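Local coordinates for protein putative retaining b-glycosidase (Saccharophagus degradans, PDB 5A95) that probably hydrolyses mixed-linkage beta-1,3-1,4-glucans as a retaining endo-acting beta-glucanase of glycoside hydrolase family 5, at residues M193-L197 with G198-W202; E204-T207 with L208-L212; K268-F271 with K272-E276; V306-D309 with G310-G313; I341-W344 with D345-S349. The protein carries 1 engineered substitution. One frame throughout, in Å; residues are numbered along the deposited sequence.

Contact 1: residues M193-L197 with G198-W202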
# COMPACT_ATOMS: atom_id res chain seq x y z
N MET A 193 -6.32 -8.22 18.15
CA MET A 193 -6.70 -9.62 18.38
C MET A 193 -5.56 -10.34 19.11
O MET A 193 -5.04 -11.37 18.66
CB MET A 193 -7.07 -10.33 17.08
CG MET A 193 -8.30 -9.75 16.43
SD MET A 193 -8.86 -10.68 15.00
CE MET A 193 -9.74 -12.02 15.82
N GLY A 194 -5.19 -9.84 20.27
CA GLY A 194 -4.13 -10.45 21.05
C GLY A 194 -2.77 -10.31 20.41
O GLY A 194 -1.89 -11.17 20.54
N ASN A 195 -2.57 -9.21 19.68
CA ASN A 195 -1.35 -8.93 18.92
C ASN A 195 -1.04 -9.94 17.82
O ASN A 195 0.08 -9.98 17.31
CB ASN A 195 -0.16 -8.69 19.86
CG ASN A 195 -0.25 -7.34 20.60
OD1 ASN A 195 -0.96 -6.41 20.22
ND2 ASN A 195 0.49 -7.24 21.65
N THR A 196 -2.06 -10.64 17.36
CA THR A 196 -1.94 -11.45 16.17
C THR A 196 -1.98 -10.61 14.88
O THR A 196 -1.54 -11.05 13.83
CB THR A 196 -3.03 -12.54 16.09
OG1 THR A 196 -4.33 -11.94 16.09
CG2 THR A 196 -2.89 -13.51 17.23
N LEU A 197 -2.51 -9.40 14.95
CA LEU A 197 -2.62 -8.52 13.80
C LEU A 197 -1.50 -7.49 13.71
O LEU A 197 -1.39 -6.77 12.71
CB LEU A 197 -3.97 -7.80 13.79
CG LEU A 197 -5.22 -8.70 13.82
CD1 LEU A 197 -6.42 -7.79 13.76
CD2 LEU A 197 -5.27 -9.71 12.70
N GLY A 198 -0.67 -7.41 14.74
CA GLY A 198 0.35 -6.36 14.88
C GLY A 198 0.56 -6.08 16.35
O GLY A 198 -0.13 -6.66 17.19
N GLU A 199 1.52 -5.24 16.66
CA GLU A 199 1.78 -4.87 18.06
C GLU A 199 0.95 -3.62 18.39
O GLU A 199 1.24 -2.54 17.90
CB GLU A 199 3.28 -4.54 18.29
CG GLU A 199 3.58 -4.00 19.69
CD GLU A 199 5.01 -3.56 19.92
OE1 GLU A 199 5.91 -4.06 19.23
OE2 GLU A 199 5.23 -2.72 20.82
N ARG A 200 -0.04 -3.76 19.25
CA ARG A 200 -0.81 -2.58 19.59
C ARG A 200 0.11 -1.55 20.22
O ARG A 200 0.90 -1.88 21.09
CB ARG A 200 -2.03 -2.92 20.45
CG ARG A 200 -1.78 -3.06 21.92
CD ARG A 200 -3.05 -3.41 22.68
NE ARG A 200 -3.53 -4.76 22.39
CZ ARG A 200 -3.04 -5.86 22.93
NH1 ARG A 200 -2.00 -5.83 23.78
NH2 ARG A 200 -3.60 -7.00 22.62
N ASN A 201 -0.02 -0.32 19.77
CA ASN A 201 0.88 0.75 20.21
C ASN A 201 0.13 2.07 20.19
O ASN A 201 -0.26 2.55 19.12
CB ASN A 201 2.10 0.83 19.32
CG ASN A 201 3.12 1.84 19.82
OD1 ASN A 201 3.16 2.98 19.36
ND2 ASN A 201 3.90 1.44 20.83
N TRP A 202 -0.10 2.64 21.37
CA TRP A 202 -0.87 3.88 21.43
C TRP A 202 -0.22 5.00 20.65
O TRP A 202 -0.91 5.73 19.93
CB TRP A 202 -1.12 4.30 22.90
CG TRP A 202 -1.91 5.56 22.97
CD1 TRP A 202 -1.47 6.78 23.31
CD2 TRP A 202 -3.28 5.71 22.60
NE1 TRP A 202 -2.47 7.70 23.18
CE2 TRP A 202 -3.60 7.08 22.77
CE3 TRP A 202 -4.28 4.83 22.19
CZ2 TRP A 202 -4.85 7.58 22.49
CZ3 TRP A 202 -5.54 5.35 21.94
CH2 TRP A 202 -5.81 6.70 22.10
O HOH W 1 -6.40 -7.69 21.58
O HOH W 2 1.32 -4.41 22.50
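Asn195 and Arg200 make a local, mostly polar closure of the loop that leads from strand 189-190 to helix 202-219 in the (beta/alpha)8 barrel of this family 5 enzyme. The first half of the loop is a type I' beta turn from Met193 to Thr196, with Gly194 and Asn195 at its central positions, both in the left-handed backbone region. Thr196 OG1 binds Met193 O at 2.7 Å, which ties the ends of the turn together. With CG held beside the backbone N (chi1 -72°), the Asn195 amide reaches across to the backbone of Arg200. There its OD1 accepts from Arg200 N at 3.0 Å in a nearly straight bond, the donor standing well above the carbonyl plane; the same oxygen is bonded to Thr192 OG1. The Arg200 chain bends at chi3 and folds back, placing its guanidinium across the amide, with OD1 3.5 Å above the guanidinium plane and over its centre. Replaced by alanine, Asn195 would probably leave Arg200 N and Thr192 OG1 without their shared acceptor and the guanidinium without its cover on that face. Gly198, at phi 149°, adopts a backbone shape that would force a CB against Leu197 O, and its buried N has no partner. Met193 and Leu197 also pack on Arg169 of the second subunit. Two waters complete the closure: one accepts from both Gly194 N and Arg200 NH2, and the other accepts from Asn195 ND2 at 3.1 Å while donating to Arg200 O at 2.9 Å.

Contact 2: residues E204-T207 with L208-L212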
# COMPACT_ATOMS: atom_id res chain seq x y z
N GLU A 204 1.61 5.07 18.01
CA GLU A 204 1.38 4.86 16.59
C GLU A 204 -0.07 5.17 16.20
O GLU A 204 -0.35 5.85 15.22
CB GLU A 204 1.74 3.42 16.26
CG GLU A 204 1.50 2.96 14.84
CD GLU A 204 1.98 1.55 14.62
OE1 GLU A 204 1.53 0.66 15.36
OE2 GLU A 204 2.75 1.33 13.65
N TRP A 205 -0.99 4.69 17.01
CA TRP A 205 -2.41 4.87 16.73
C TRP A 205 -2.84 6.32 16.89
O TRP A 205 -3.55 6.86 16.05
CB TRP A 205 -3.24 3.90 17.57
CG TRP A 205 -4.70 3.95 17.32
CD1 TRP A 205 -5.68 4.12 18.26
CD2 TRP A 205 -5.38 3.76 16.08
NE1 TRP A 205 -6.92 4.10 17.68
CE2 TRP A 205 -6.76 3.87 16.34
CE3 TRP A 205 -4.97 3.57 14.76
CZ2 TRP A 205 -7.70 3.81 15.33
CZ3 TRP A 205 -5.90 3.53 13.77
CH2 TRP A 205 -7.26 3.65 14.05
N LYS A 206 -2.39 6.95 17.97
CA LYS A 206 -2.61 8.38 18.20
C LYS A 206 -2.14 9.22 17.01
O LYS A 206 -2.87 10.06 16.50
CB LYS A 206 -1.87 8.78 19.48
CG LYS A 206 -1.77 10.28 19.76
CD LYS A 206 -0.86 10.51 20.98
CE LYS A 206 -0.71 11.97 21.36
NZ LYS A 206 -0.10 12.77 20.29
N THR A 207 -0.92 8.96 16.55
CA THR A 207 -0.35 9.70 15.43
C THR A 207 -1.20 9.55 14.17
O THR A 207 -1.42 10.51 13.43
CB THR A 207 1.12 9.29 15.21
OG1 THR A 207 1.85 9.63 16.40
CG2 THR A 207 1.77 10.01 14.02
N LEU A 208 -1.64 8.33 13.89
CA LEU A 208 -2.44 8.08 12.71
C LEU A 208 -3.80 8.78 12.79
O LEU A 208 -4.28 9.35 11.80
CB LEU A 208 -2.53 6.58 12.44
CG LEU A 208 -3.26 6.17 11.18
CD1 LEU A 208 -2.75 6.86 9.91
CD2 LEU A 208 -3.16 4.67 11.01
N ASN A 209 -4.43 8.74 13.97
CA ASN A 209 -5.66 9.48 14.12
C ASN A 209 -5.45 10.99 13.93
O ASN A 209 -6.30 11.64 13.28
CB ASN A 209 -6.34 9.23 15.48
CG ASN A 209 -7.12 7.95 15.49
OD1 ASN A 209 -8.32 7.94 15.28
ND2 ASN A 209 -6.43 6.84 15.68
N GLU A 210 -4.36 11.52 14.46
CA GLU A 210 -4.04 12.94 14.26
C GLU A 210 -3.86 13.26 12.78
O GLU A 210 -4.26 14.33 12.32
CB GLU A 210 -2.83 13.35 15.10
CG GLU A 210 -3.16 13.43 16.57
CD GLU A 210 -1.99 13.54 17.52
OE1 GLU A 210 -0.83 13.45 17.06
OE2 GLU A 210 -2.26 13.68 18.74
N SER A 211 -3.30 12.33 12.03
CA SER A 211 -3.12 12.52 10.60
C SER A 211 -4.45 12.58 9.87
O SER A 211 -4.67 13.43 9.01
CB SER A 211 -2.23 11.41 10.04
OG SER A 211 -1.92 11.60 8.68
N LEU A 212 -5.35 11.67 10.20
CA LEU A 212 -6.69 11.71 9.63
C LEU A 212 -7.42 13.02 10.01
O LEU A 212 -8.07 13.64 9.17
CB LEU A 212 -7.51 10.49 10.07
CG LEU A 212 -7.02 9.13 9.55
CD1 LEU A 212 -7.78 7.99 10.19
CD2 LEU A 212 -7.12 9.04 8.05
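Trp205 O accepts two hydrogen bonds from Asn209, one turn further along helix 202-219. Asn209 N supplies the regular helical bond at 2.9 Å, and Asn209 ND2 adds a second, also 2.9 Å and almost straight, coming from above the carbonyl plane. This second bond lies in the plane of the Asn209 amide, which fixes the turn of that group. ND2 at the same time sits 3.0 Å above the Trp205 indole, over its centre, with amide and ring planes nearly perpendicular. Trp205 NE1 is satisfied elsewhere, by Ala228 O, and Leu208 CD2 touches Trp205 CZ3 at 4.1 Å. A leucine in place of Trp205 would probably leave Ala228 O without its donor and take away the flat surface beneath the Asn209 amide. On another side of the helix, Lys206 bends at chi4 so that NZ reaches Glu210 OE2 at 2.8 Å, on the syn side of the carboxylate. That lysine also pairs with Glu245 OE2, and Glu210 OE2 takes a further bond from Glu245 N. Ser211 OG is bonded to Arg165 NH1 of helix 161-174. The lysine ties the helix to the segment around Glu245, and its place between two carboxylates would probably help to keep both ionised.

Contact 3: residues K268-F271 with K272-E276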
# COMPACT_ATOMS: atom_id res chain seq x y z
N LYS A 268 -22.18 -1.30 41.66
CA LYS A 268 -20.93 -0.66 42.04
C LYS A 268 -19.77 -1.19 41.20
O LYS A 268 -18.92 -0.45 40.71
CB LYS A 268 -20.61 -0.95 43.51
CG LYS A 268 -19.24 -0.50 43.97
CD LYS A 268 -18.98 -0.82 45.43
CE LYS A 268 -17.58 -0.42 45.83
NZ LYS A 268 -17.31 -0.67 47.25
N ASN A 269 -19.72 -2.51 41.02
CA ASN A 269 -18.56 -3.12 40.40
C ASN A 269 -18.52 -2.87 38.89
O ASN A 269 -17.45 -2.62 38.33
CB ASN A 269 -18.46 -4.60 40.74
CG ASN A 269 -18.21 -4.85 42.22
OD1 ASN A 269 -17.71 -3.99 42.93
ND2 ASN A 269 -18.59 -6.02 42.67
N PHE A 270 -19.69 -2.91 38.24
CA PHE A 270 -19.73 -2.53 36.83
C PHE A 270 -19.40 -1.04 36.64
O PHE A 270 -18.62 -0.68 35.75
CB PHE A 270 -21.06 -2.84 36.18
CG PHE A 270 -21.19 -4.26 35.73
CD1 PHE A 270 -20.51 -4.67 34.58
CD2 PHE A 270 -21.95 -5.19 36.43
CE1 PHE A 270 -20.58 -6.00 34.17
CE2 PHE A 270 -22.05 -6.50 35.99
CZ PHE A 270 -21.36 -6.90 34.87
N PHE A 271 -19.98 -0.17 37.46
CA PHE A 271 -19.74 1.26 37.29
C PHE A 271 -18.25 1.55 37.46
O PHE A 271 -17.69 2.38 36.73
CB PHE A 271 -20.52 2.09 38.31
CG PHE A 271 -22.03 2.05 38.17
CD1 PHE A 271 -22.66 1.52 37.06
CD2 PHE A 271 -22.82 2.56 39.17
CE1 PHE A 271 -24.03 1.52 36.94
CE2 PHE A 271 -24.22 2.56 39.08
CZ PHE A 271 -24.82 2.06 37.95
N LYS A 272 -17.61 0.91 38.44
CA LYS A 272 -16.21 1.17 38.68
C LYS A 272 -15.35 0.73 37.49
O LYS A 272 -14.47 1.44 37.04
CB LYS A 272 -15.73 0.49 39.98
CG LYS A 272 -14.24 0.68 40.24
CD LYS A 272 -13.78 0.66 41.68
CE LYS A 272 -12.73 1.75 41.97
NZ LYS A 272 -11.81 2.15 40.85
N LEU A 273 -15.60 -0.47 37.00
CA LEU A 273 -14.85 -0.97 35.87
C LEU A 273 -15.08 -0.12 34.61
O LEU A 273 -14.15 0.16 33.86
CB LEU A 273 -15.17 -2.44 35.61
CG LEU A 273 -14.55 -3.39 36.61
CD1 LEU A 273 -15.17 -4.76 36.53
CD2 LEU A 273 -13.06 -3.49 36.40
N TRP A 274 -16.33 0.27 34.38
CA TRP A 274 -16.62 1.15 33.26
C TRP A 274 -15.91 2.49 33.39
O TRP A 274 -15.32 2.99 32.43
CB TRP A 274 -18.12 1.36 33.08
CG TRP A 274 -18.86 0.13 32.65
CD1 TRP A 274 -18.36 -0.96 31.99
CD2 TRP A 274 -20.27 -0.13 32.81
NE1 TRP A 274 -19.35 -1.89 31.78
CE2 TRP A 274 -20.54 -1.41 32.27
CE3 TRP A 274 -21.32 0.56 33.43
CZ2 TRP A 274 -21.81 -1.98 32.29
CZ3 TRP A 274 -22.56 0.01 33.45
CH2 TRP A 274 -22.80 -1.26 32.87
N ASP A 275 -15.91 3.05 34.59
CA ASP A 275 -15.25 4.33 34.74
C ASP A 275 -13.75 4.21 34.53
O ASP A 275 -13.13 5.11 33.93
CB ASP A 275 -15.60 4.96 36.09
CG ASP A 275 -15.60 6.47 36.03
OD1 ASP A 275 -16.65 7.07 35.70
OD2 ASP A 275 -14.54 7.03 36.28
N GLU A 276 -13.16 3.09 34.96
CA GLU A 276 -11.72 2.91 34.82
C GLU A 276 -11.26 2.89 33.38
O GLU A 276 -10.26 3.50 33.03
CB GLU A 276 -11.28 1.60 35.52
CG GLU A 276 -11.29 1.72 37.04
CD GLU A 276 -10.92 0.43 37.76
OE1 GLU A 276 -10.66 -0.59 37.10
OE2 GLU A 276 -10.89 0.48 39.00
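Trp274 N donates to Phe270 O at 2.8 Å, the shortest polar bond between residues 268-271 and 272-276 of helix 267-279. The same carbonyl oxygen lies 3.1 Å above the Trp274 ring plane, offset toward the rim, because the indole folds back over the preceding turn with CG beside its own backbone N (chi1 -67°). Phe270 CB then rests squarely on the six-membered ring in a CH-pi contact, 4.0 Å from its centroid. The two rings themselves meet at an intermediate tilt of 40°, Phe270 CD1 approaching Trp274 CZ2 at 3.8 Å. Phe271 meets the same six-membered ring further round: Trp274 CZ3 lies in the plane of the Phe271 ring, at its edge, 3.9 Å from Phe271 CD1. Both phenylalanines thus meet the indole from the same side, Phe270 over the six-membered ring and Phe271 beside CZ3. Along the solvent side, Lys272 NZ forms a salt bridge with Glu276 OE2 at 2.7 Å, using the anti lone pair of that oxygen. The helix is the crossover of the beta-alpha-beta unit between parallel strands 250-252 and 287-289, and its aromatic face packs against helix 312-323: Phe270 and Trp274 on Arg315, Trp274 on Ile316 and Phe271 on Lys318.

Contact 4: residues V306-D309 with G310-G313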
# COMPACT_ATOMS: atom_id res chain seq x y z
N VAL A 306 -21.73 -9.93 24.02
CA VAL A 306 -23.04 -9.30 24.05
C VAL A 306 -24.11 -10.08 24.83
O VAL A 306 -25.28 -9.67 24.84
CB VAL A 306 -23.58 -8.98 22.63
CG1 VAL A 306 -22.55 -8.13 21.89
CG2 VAL A 306 -23.92 -10.22 21.81
N LYS A 307 -23.73 -11.16 25.51
CA LYS A 307 -24.70 -11.97 26.24
C LYS A 307 -24.98 -11.38 27.61
O LYS A 307 -24.05 -10.99 28.31
CB LYS A 307 -24.18 -13.40 26.42
CG LYS A 307 -23.93 -14.19 25.15
CD LYS A 307 -23.45 -15.60 25.51
CE LYS A 307 -23.39 -16.51 24.31
NZ LYS A 307 -23.00 -17.86 24.76
N ASP A 308 -26.24 -11.32 27.99
CA ASP A 308 -26.64 -10.79 29.29
C ASP A 308 -28.06 -11.20 29.59
O ASP A 308 -28.85 -11.44 28.68
CB ASP A 308 -26.53 -9.27 29.33
CG ASP A 308 -26.60 -8.71 30.74
OD1 ASP A 308 -25.58 -8.82 31.44
OD2 ASP A 308 -27.66 -8.16 31.11
N ASP A 309 -28.40 -11.24 30.89
CA ASP A 309 -29.76 -11.54 31.32
C ASP A 309 -30.75 -10.37 31.26
O ASP A 309 -31.95 -10.55 31.49
CB ASP A 309 -29.79 -12.19 32.72
CG ASP A 309 -29.29 -11.30 33.84
OD1 ASP A 309 -29.19 -10.07 33.67
OD2 ASP A 309 -29.06 -11.85 34.94
N GLY A 310 -30.23 -9.18 30.93
CA GLY A 310 -31.04 -7.97 30.85
C GLY A 310 -30.73 -6.95 31.91
O GLY A 310 -31.03 -5.77 31.72
N SER A 311 -30.10 -7.36 33.02
CA SER A 311 -29.73 -6.42 34.06
C SER A 311 -28.77 -5.34 33.58
O SER A 311 -28.71 -4.26 34.12
CB SER A 311 -29.16 -7.17 35.29
OG SER A 311 -28.07 -7.98 34.92
N TYR A 312 -28.01 -5.65 32.54
CA TYR A 312 -27.13 -4.66 31.94
C TYR A 312 -27.83 -3.42 31.43
O TYR A 312 -27.26 -2.33 31.49
CB TYR A 312 -26.37 -5.30 30.82
CG TYR A 312 -25.74 -4.41 29.77
CD1 TYR A 312 -24.49 -3.86 29.94
CD2 TYR A 312 -26.38 -4.22 28.56
CE1 TYR A 312 -23.90 -3.13 28.92
CE2 TYR A 312 -25.80 -3.53 27.53
CZ TYR A 312 -24.55 -2.99 27.71
OH TYR A 312 -23.98 -2.33 26.66
N GLY A 313 -29.05 -3.56 30.89
CA GLY A 313 -29.70 -2.41 30.29
C GLY A 313 -29.85 -1.26 31.28
O GLY A 313 -29.37 -0.14 31.05
O HOH W 3 -25.58 -7.61 33.76
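Asp308 and Asp309 each fold a carboxylate back onto the backbone that follows, giving two successive Asx turns where the loop after strand 287-289 runs into helix 312-323 of the (beta/alpha)8 barrel. The backbone bonds come first. Asp308 OD2 accepts from Gly310 N at 2.8 Å, which closes the first turn, and from Tyr312 N at 2.9 Å, the two donors reaching it from opposite faces of the carboxylate plane. With CG anti to the backbone N (chi1 -166°), the Asp308 carboxylate reaches forward along the chain to these amides. Asp309 OD1 closes the second turn by accepting from Ser311 N, met nearly in line with its C-O bond. The acidic groups next to the amides at the entry of the helix would probably interact favourably with its dipole. Gly310 sits at phi 112°, where a CB would be pressed against Asp309 O.

Among side-chain bonds, Ser311 OG donates to the syn lone pair of Asp309 OD1 at 2.7 Å, so this one oxygen takes both the OG and the N of Ser311. Packing is limited to Tyr312 CB, 3.2 Å from Asp308 OD2. The buried phenol touches Pro257, Leu292 and Trp294, and its OH is bonded to Pro255 O and Gly293 N. Val306, at the other end of the segment, lines the glycan pocket and touches a bound glucose unit. Water joins the two turns: a single molecule donates to Asp308 OD1 at 2.6 Å and to Ser311 OG at 2.8 Å.

Contact 5: residues I341-W344 with D345-S349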
# COMPACT_ATOMS: atom_id res chain seq x y z
N ILE A 341 -34.91 -5.29 16.81
CA ILE A 341 -36.21 -5.62 16.22
C ILE A 341 -36.18 -7.04 15.70
O ILE A 341 -35.12 -7.55 15.31
CB ILE A 341 -36.61 -4.63 15.10
CG1 ILE A 341 -35.51 -4.54 14.03
CG2 ILE A 341 -36.99 -3.28 15.69
CD1 ILE A 341 -35.86 -3.64 12.85
N ASN A 342 -37.35 -7.68 15.66
CA ASN A 342 -37.44 -9.07 15.21
C ASN A 342 -37.82 -9.18 13.75
O ASN A 342 -37.69 -10.26 13.16
CB ASN A 342 -38.49 -9.82 16.03
CG ASN A 342 -38.20 -9.80 17.52
OD1 ASN A 342 -37.05 -9.74 17.95
ND2 ASN A 342 -39.24 -9.95 18.31
N ASP A 343 -38.31 -8.08 13.18
CA ASP A 343 -38.83 -8.07 11.81
C ASP A 343 -38.91 -6.65 11.29
O ASP A 343 -38.75 -5.71 12.05
CB ASP A 343 -40.23 -8.71 11.79
CG ASP A 343 -41.18 -8.07 12.78
OD1 ASP A 343 -41.32 -6.84 12.74
OD2 ASP A 343 -41.78 -8.80 13.60
N TRP A 344 -39.17 -6.48 9.99
CA TRP A 344 -39.27 -5.15 9.42
C TRP A 344 -40.60 -4.43 9.69
O TRP A 344 -40.80 -3.30 9.28
CB TRP A 344 -38.88 -5.15 7.94
CG TRP A 344 -37.40 -5.20 7.73
CD1 TRP A 344 -36.69 -6.16 7.09
CD2 TRP A 344 -36.44 -4.23 8.19
NE1 TRP A 344 -35.36 -5.84 7.08
CE2 TRP A 344 -35.17 -4.67 7.76
CE3 TRP A 344 -36.53 -3.04 8.90
CZ2 TRP A 344 -34.02 -3.96 8.04
CZ3 TRP A 344 -35.38 -2.34 9.19
CH2 TRP A 344 -34.14 -2.80 8.74
N ASP A 345 -41.49 -5.08 10.43
CA ASP A 345 -42.62 -4.39 11.08
C ASP A 345 -42.25 -3.73 12.43
O ASP A 345 -43.09 -3.12 13.08
CB ASP A 345 -43.85 -5.31 11.23
CG ASP A 345 -44.39 -5.76 9.89
OD1 ASP A 345 -44.19 -5.05 8.87
OD2 ASP A 345 -45.04 -6.83 9.86
N PHE A 346 -40.97 -3.82 12.79
CA PHE A 346 -40.39 -3.12 13.93
C PHE A 346 -40.84 -3.71 15.28
O PHE A 346 -40.78 -3.03 16.31
CB PHE A 346 -40.61 -1.60 13.88
CG PHE A 346 -40.30 -1.00 12.55
CD1 PHE A 346 -39.01 -1.04 12.04
CD2 PHE A 346 -41.30 -0.39 11.81
CE1 PHE A 346 -38.73 -0.49 10.79
CE2 PHE A 346 -41.02 0.18 10.58
CZ PHE A 346 -39.74 0.14 10.08
N THR A 347 -41.26 -4.97 15.28
CA THR A 347 -41.59 -5.62 16.57
C THR A 347 -40.30 -5.64 17.41
O THR A 347 -39.28 -6.17 16.96
CB THR A 347 -42.09 -7.04 16.40
OG1 THR A 347 -43.21 -7.02 15.53
CG2 THR A 347 -42.52 -7.64 17.75
N PRO A 348 -40.34 -5.07 18.63
CA PRO A 348 -39.07 -4.96 19.36
C PRO A 348 -38.56 -6.28 19.92
O PRO A 348 -39.36 -7.16 20.31
CB PRO A 348 -39.37 -3.98 20.49
CG PRO A 348 -40.63 -3.27 20.10
CD PRO A 348 -41.39 -4.26 19.27
N SER A 349 -37.25 -6.42 19.96
CA SER A 349 -36.59 -7.46 20.73
C SER A 349 -36.54 -6.99 22.19
O SER A 349 -36.96 -5.88 22.49
CB SER A 349 -35.18 -7.66 20.22
OG SER A 349 -34.42 -6.51 20.54
O HOH W 4 -42.85 -2.02 8.23
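Phe346 lies with one ring face against Trp344 O, which stands 3.6 Å above the plane over the ring centre, and with its rim turned to two other side chains. Ile341 runs alongside it, pointing the same way, its CD1 at the ring edge 4.2 Å from Phe346 CD1. Trp344 approaches obliquely instead: Phe346 CE1 lies in the indole plane, 3.9 Å from Trp344 CE3 at the edge. The three form a small apolar cluster on one side of the loop, and from it Trp344 packs on Leu89 and Phe346 on Glu92, both of helix 87-96.

The polar groups gather round Asp343. Its CG sits between the backbone N and the carbonyl carbon (chi1 54°), which turns the carboxylate across the loop to Thr347. In the conformer described, one of two modelled, OD2 receives Thr347 OG1 on its syn lone pair at 3.0 Å, while OD1 takes Thr347 N at 3.2 Å from above the carboxylate plane. Backbone bonds frame this pair, Phe346 N to Asp343 O at 3.0 Å and Asn342 N to Thr347 O at 2.8 Å. A water donates to Trp344 O at 2.6 Å.

Ser349 follows as the N-cap of helix 350-363, OG bonded to Gly352 N and Thr339 O. The whole is a short hairpin-like loop, with a type I turn from Asp343 to Phe346, Phe346 in the left-handed region, and a single beta bridge between Ile341 and Pro348; it ends the connection from strand 326-329 to helix 350-363, the last of the barrel.

Contacts 2 and 3 are pieces of helix, each partly buried against the barrel, whereas contacts 1 and 5 are loop turns and contact 4 the entry to a helix; contact 1 is partly buried, contacts 4 and 5 lie at the surface. Contacts 1 and 2 adjoin: Asn201 caps helix 202-219 through Glu204 N. Contacts 3 and 4 touch where Trp274 CZ2 meets Tyr312 CD1 at 4.0 Å. Contact 5 stands apart, on the side of the chain's centre opposite contact 2. The chemistry follows the place: aromatic packing dominates in contact 3, an amide and a salt bridge in contact 2, and side-chain oxygens binding backbone NH groups in the loops. Contact 1 alone of the five reaches a second subunit.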